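Local coordinates for protein botulinum neurotoxin type C1 (Clostridium botulinum, PDB 3R4S) that binds gangliosides through its heavy-chain receptor-binding region, a step on which entry of this zinc-protease neurotoxin into neurons depends, at residues Q129-S134 against G158-Y163; T97-V102 against I186-N191. All coordinates share one frame; numbering follows the deposited sequence.

Contact 1 of 2, residues Q129-S134 against G158-Y163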
# COMPACT_ATOMS: atom_id res chain seq x y z
N GLN A 129 6.47 15.22 23.63
CA GLN A 129 5.20 14.51 23.61
C GLN A 129 5.06 13.80 22.27
O GLN A 129 5.19 14.42 21.21
CB GLN A 129 4.05 15.49 23.85
CG GLN A 129 2.71 14.83 24.08
CD GLN A 129 1.66 15.74 24.73
OE1 GLN A 129 0.65 15.26 25.24
NE2 GLN A 129 1.90 17.06 24.72
N SER A 130 4.84 12.49 22.30
CA SER A 130 4.79 11.70 21.08
C SER A 130 3.47 10.97 20.88
O SER A 130 2.78 10.65 21.85
CB SER A 130 5.95 10.69 21.05
OG SER A 130 7.21 11.34 20.98
N ILE A 131 3.14 10.70 19.62
CA ILE A 131 2.04 9.83 19.25
C ILE A 131 2.53 8.92 18.14
O ILE A 131 3.54 9.21 17.50
CB ILE A 131 0.84 10.61 18.72
CG1 ILE A 131 1.28 11.52 17.56
CG2 ILE A 131 0.20 11.41 19.82
CD1 ILE A 131 0.15 12.41 17.05
N ASN A 132 1.82 7.83 17.89
CA ASN A 132 2.33 6.87 16.92
C ASN A 132 1.28 6.06 16.18
O ASN A 132 0.13 5.94 16.59
CB ASN A 132 3.32 5.93 17.59
CG ASN A 132 2.65 5.00 18.58
OD1 ASN A 132 2.77 5.18 19.79
ND2 ASN A 132 1.94 4.01 18.06
N PHE A 133 1.71 5.52 15.05
CA PHE A 133 0.97 4.52 14.32
C PHE A 133 1.77 3.25 14.52
O PHE A 133 3.00 3.28 14.43
CB PHE A 133 0.92 4.89 12.83
CG PHE A 133 0.69 3.73 11.90
CD1 PHE A 133 -0.35 2.83 12.14
CD2 PHE A 133 1.50 3.53 10.79
CE1 PHE A 133 -0.57 1.75 11.28
CE2 PHE A 133 1.29 2.46 9.93
CZ PHE A 133 0.24 1.57 10.17
N SER A 134 1.10 2.14 14.82
CA SER A 134 1.79 0.85 14.85
C SER A 134 1.06 -0.11 13.92
O SER A 134 -0.16 -0.21 13.95
CB SER A 134 1.86 0.26 16.27
OG SER A 134 0.57 0.12 16.83
N GLY A 158 -5.62 22.02 22.11
CA GLY A 158 -6.41 20.81 22.00
C GLY A 158 -5.59 19.53 21.99
O GLY A 158 -4.89 19.21 22.95
N ASN A 159 -5.71 18.79 20.89
CA ASN A 159 -5.07 17.49 20.77
C ASN A 159 -4.06 17.41 19.64
O ASN A 159 -4.09 18.21 18.69
CB ASN A 159 -6.14 16.43 20.56
CG ASN A 159 -7.14 16.40 21.67
OD1 ASN A 159 -6.82 16.00 22.79
ND2 ASN A 159 -8.36 16.83 21.39
N MET A 160 -3.16 16.45 19.75
CA MET A 160 -2.28 16.10 18.64
C MET A 160 -2.77 14.74 18.15
O MET A 160 -3.10 13.85 18.95
CB MET A 160 -0.80 16.07 19.05
CG MET A 160 -0.44 15.00 20.07
SD MET A 160 1.30 15.10 20.57
CE MET A 160 2.07 15.21 18.97
N LYS A 161 -2.88 14.61 16.83
CA LYS A 161 -3.51 13.44 16.25
C LYS A 161 -2.68 12.92 15.09
O LYS A 161 -1.99 13.68 14.40
CB LYS A 161 -4.92 13.79 15.73
CG LYS A 161 -5.86 14.32 16.81
CD LYS A 161 -7.21 14.68 16.21
CE LYS A 161 -7.86 15.80 17.00
NZ LYS A 161 -9.04 16.40 16.30
N ILE A 162 -2.73 11.62 14.87
CA ILE A 162 -2.15 11.07 13.67
C ILE A 162 -3.18 10.19 12.99
O ILE A 162 -3.88 9.41 13.64
CB ILE A 162 -0.81 10.33 13.94
CG1 ILE A 162 -0.26 9.76 12.63
CG2 ILE A 162 -0.99 9.20 14.96
CD1 ILE A 162 1.21 9.38 12.72
N TYR A 163 -3.30 10.38 11.67
CA TYR A 163 -4.17 9.58 10.83
C TYR A 163 -3.35 8.76 9.84
O TYR A 163 -2.28 9.18 9.41
CB TYR A 163 -5.11 10.47 10.02
CG TYR A 163 -5.99 11.44 10.79
CD1 TYR A 163 -7.38 11.32 10.74
CD2 TYR A 163 -5.45 12.50 11.50
CE1 TYR A 163 -8.21 12.22 11.41
CE2 TYR A 163 -6.28 13.40 12.19
CZ TYR A 163 -7.65 13.25 12.13
OH TYR A 163 -8.47 14.14 12.79
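I131 and M160 carry most of this contact, their side chains sliding past each other in opposite directions between strands 127-134 and 159-164. The short strand axes approach to 7.1 Å and run 20° from parallel, and no hydrogen bond joins the segments, so this is side-chain packing between the two sheets of a lectin-like, concanavalin-type beta sandwich, as in the N-terminal receptor-binding half of this toxin family. I131 works with two branches. Its CG2 rests on M160 CG at 3.7 Å, while CD1, at the end of an extended chain, reaches the opposing backbone and sits 3.5 Å from the carbonyl carbon of K161. The same methyl goes on to I162, whose CB is 3.9 Å from I131 CD1, and I162 CG2 lies 3.8 Å from the backbone O of N132. M160 CG stands between its own backbone N and carbonyl carbon (chi1 65°), and the extended chi2 then puts SD 3.8 Å from Q129 CG. A bend at chi3, -48°, turns CE to within 3.9 Å of I131 CD1.

Packing thins at F133, which meets I162 only distantly, CB to CD1 at 4.5 Å, its ring leading away toward Y365. On the outer sides of the two strands, the partly exposed S130, N132 and K161 direct their CB atoms away from the partner segment. S130 OG is hydrogen-bonded to E128 and T120.

Aliphatic carbon and thioether sulfur supply the touching side-chain groups, which is consistent with cohesion by dispersion and burial of apolar surface. Backbone-to-backbone bonding stays within each sheet, I131 with F119 and M160 with I172; beside the contact, N132 N donates to the D170 carboxylate, a polar tie between the sheets.

Contact 2 of 2, residues T97-V102 against I186-N191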
# COMPACT_ATOMS: atom_id res chain seq x y z
N THR A 97 15.47 8.16 12.82
CA THR A 97 14.82 9.42 12.52
C THR A 97 14.76 9.48 11.01
O THR A 97 15.73 9.12 10.36
CB THR A 97 15.65 10.59 13.04
OG1 THR A 97 15.72 10.50 14.46
CG2 THR A 97 15.00 11.93 12.65
N ILE A 98 13.62 9.88 10.45
CA ILE A 98 13.45 9.95 9.00
C ILE A 98 13.10 11.36 8.48
O ILE A 98 13.53 11.74 7.39
CB ILE A 98 12.40 8.95 8.48
CG1 ILE A 98 11.09 9.08 9.26
CG2 ILE A 98 12.95 7.51 8.53
CD1 ILE A 98 9.96 8.22 8.69
N ILE A 99 12.30 12.10 9.23
CA ILE A 99 11.96 13.47 8.84
C ILE A 99 12.09 14.35 10.07
O ILE A 99 11.32 14.22 11.02
CB ILE A 99 10.52 13.58 8.26
CG1 ILE A 99 10.27 12.51 7.21
CG2 ILE A 99 10.28 14.98 7.67
CD1 ILE A 99 8.83 12.44 6.74
N ASP A 100 13.09 15.22 10.07
CA ASP A 100 13.47 15.90 11.30
C ASP A 100 13.40 17.42 11.20
O ASP A 100 13.97 18.03 10.28
CB ASP A 100 14.87 15.46 11.75
CG ASP A 100 15.23 16.03 13.12
OD1 ASP A 100 14.67 15.57 14.13
OD2 ASP A 100 16.05 16.97 13.19
N SER A 101 12.71 18.02 12.16
CA SER A 101 12.65 19.47 12.24
C SER A 101 12.99 19.93 13.67
O SER A 101 12.25 20.67 14.30
CB SER A 101 11.27 19.97 11.80
OG SER A 101 11.33 21.33 11.46
N VAL A 102 14.11 19.45 14.17
CA VAL A 102 14.58 19.82 15.50
C VAL A 102 15.86 20.62 15.41
O VAL A 102 16.79 20.24 14.69
CB VAL A 102 14.81 18.58 16.39
CG1 VAL A 102 15.61 18.97 17.66
CG2 VAL A 102 13.47 17.93 16.76
N ILE A 186 13.56 21.50 7.64
CA ILE A 186 13.12 20.12 7.68
C ILE A 186 14.09 19.26 6.89
O ILE A 186 14.42 19.58 5.75
CB ILE A 186 11.72 19.95 7.05
CG1 ILE A 186 10.72 20.88 7.72
CG2 ILE A 186 11.28 18.49 7.12
CD1 ILE A 186 9.37 20.88 7.05
N THR A 187 14.54 18.17 7.50
CA THR A 187 15.55 17.31 6.89
C THR A 187 15.06 15.88 6.71
O THR A 187 14.85 15.15 7.69
CB THR A 187 16.84 17.29 7.72
OG1 THR A 187 17.29 18.63 7.94
CG2 THR A 187 17.93 16.52 7.00
N PHE A 188 14.86 15.49 5.46
CA PHE A 188 14.56 14.12 5.11
C PHE A 188 15.87 13.35 4.95
O PHE A 188 16.66 13.63 4.05
CB PHE A 188 13.77 14.05 3.80
CG PHE A 188 12.47 14.81 3.82
CD1 PHE A 188 11.25 14.14 3.93
CD2 PHE A 188 12.46 16.20 3.73
CE1 PHE A 188 10.05 14.84 3.94
CE2 PHE A 188 11.26 16.92 3.75
CZ PHE A 188 10.05 16.23 3.86
N GLU A 189 16.10 12.39 5.83
CA GLU A 189 17.29 11.56 5.77
C GLU A 189 17.10 10.43 6.75
O GLU A 189 16.60 10.64 7.86
CB GLU A 189 18.54 12.37 6.15
CG GLU A 189 19.84 11.59 6.03
CD GLU A 189 21.08 12.40 6.41
OE1 GLU A 189 20.99 13.31 7.27
OE2 GLU A 189 22.16 12.12 5.84
N ILE A 190 17.48 9.21 6.34
CA ILE A 190 17.33 8.06 7.23
C ILE A 190 18.55 7.93 8.13
O ILE A 190 19.60 7.45 7.71
CB ILE A 190 17.12 6.76 6.43
CG1 ILE A 190 15.98 6.95 5.42
CG2 ILE A 190 16.83 5.61 7.40
CD1 ILE A 190 15.86 5.82 4.35
N ASN A 191 18.41 8.39 9.38
CA ASN A 191 19.51 8.43 10.34
C ASN A 191 19.28 7.50 11.52
O ASN A 191 18.41 7.75 12.36
CB ASN A 191 19.72 9.86 10.85
CG ASN A 191 20.19 10.81 9.76
OD1 ASN A 191 20.93 10.41 8.86
ND2 ASN A 191 19.77 12.07 9.84
O HOH W 1 16.30 19.73 10.15
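The F188 ring takes I99 over one face: CG2 lies 4.0 Å from the ring centroid and 21° off its normal, a CH-pi contact displaced toward the CE1 rim. I99 and F188 lie side by side and point the same way, and I99 CG1 and CD1 follow the CD1-CE1 side of the ring. With CG2 anti to the backbone N (chi1 -49°), I99 also brings this methyl to I186 CG2 at 3.7 Å. Further rings, F213 and F49, meet F188 edge-to-face.

These apolar groups share one face of an antiparallel ladder; T97, D100, T187 and N191 occupy the other. T97 and N191 form a hydrogen-bonded pair, with N191 N to T97 O 2.9 Å long and nearly straight at 171°. D100 and T187 form the next such pair. T187 N to D100 O measures 2.8 Å, whereas D100 N meets T187 O from above the carbonyl plane. Between these pairs the register slips by one residue, and E189 N bonds I98 O at 3.1 Å. I98 and I99 both bond I110 opposite, which makes this a classic beta bulge.

A water bridges D100 O and T187 OG1 on the polar face. N191 ND2 donates to E189 OE1 at 3.1 Å, with the acceptor in the amide plane but the donor above the carboxylate plane; N191 OD1 accepts from R58. The D100 carboxylate is hydrogen-bonded to S109, and S101 OG to the backbone O of T185.

The bulged pair belongs to one sheet of the lectin-like beta sandwich, the chain turning its corner at I99. Strand 108-113 pairs with 96-98 and 100-103, while strand 60-64 continues the sheet beyond 185-192. On the apolar side, strand 207-216 packs M208, F213 and I215 against I98, I186 and I190.

Both contacts belong to the N-terminal, lectin-like receptor-binding part and use the same sheet in different ways: contact 2 joins segments within it, whereas contact 1 packs one of its strands, 127-134, against strand 159-164 of another sheet. Their centres are 18 Å apart and their nearest atoms about 10 Å, without touching. Along the chain contact 1 is nested inside the loop closed by contact 2; strands 108-113 and 116-124 link them through successive antiparallel pairing. The two sialic acids bind elsewhere, at residues such as Y265, Y286, Y309 and K348 of the C-terminal, trefoil-type part, so neither contact contributes a residue to those pockets.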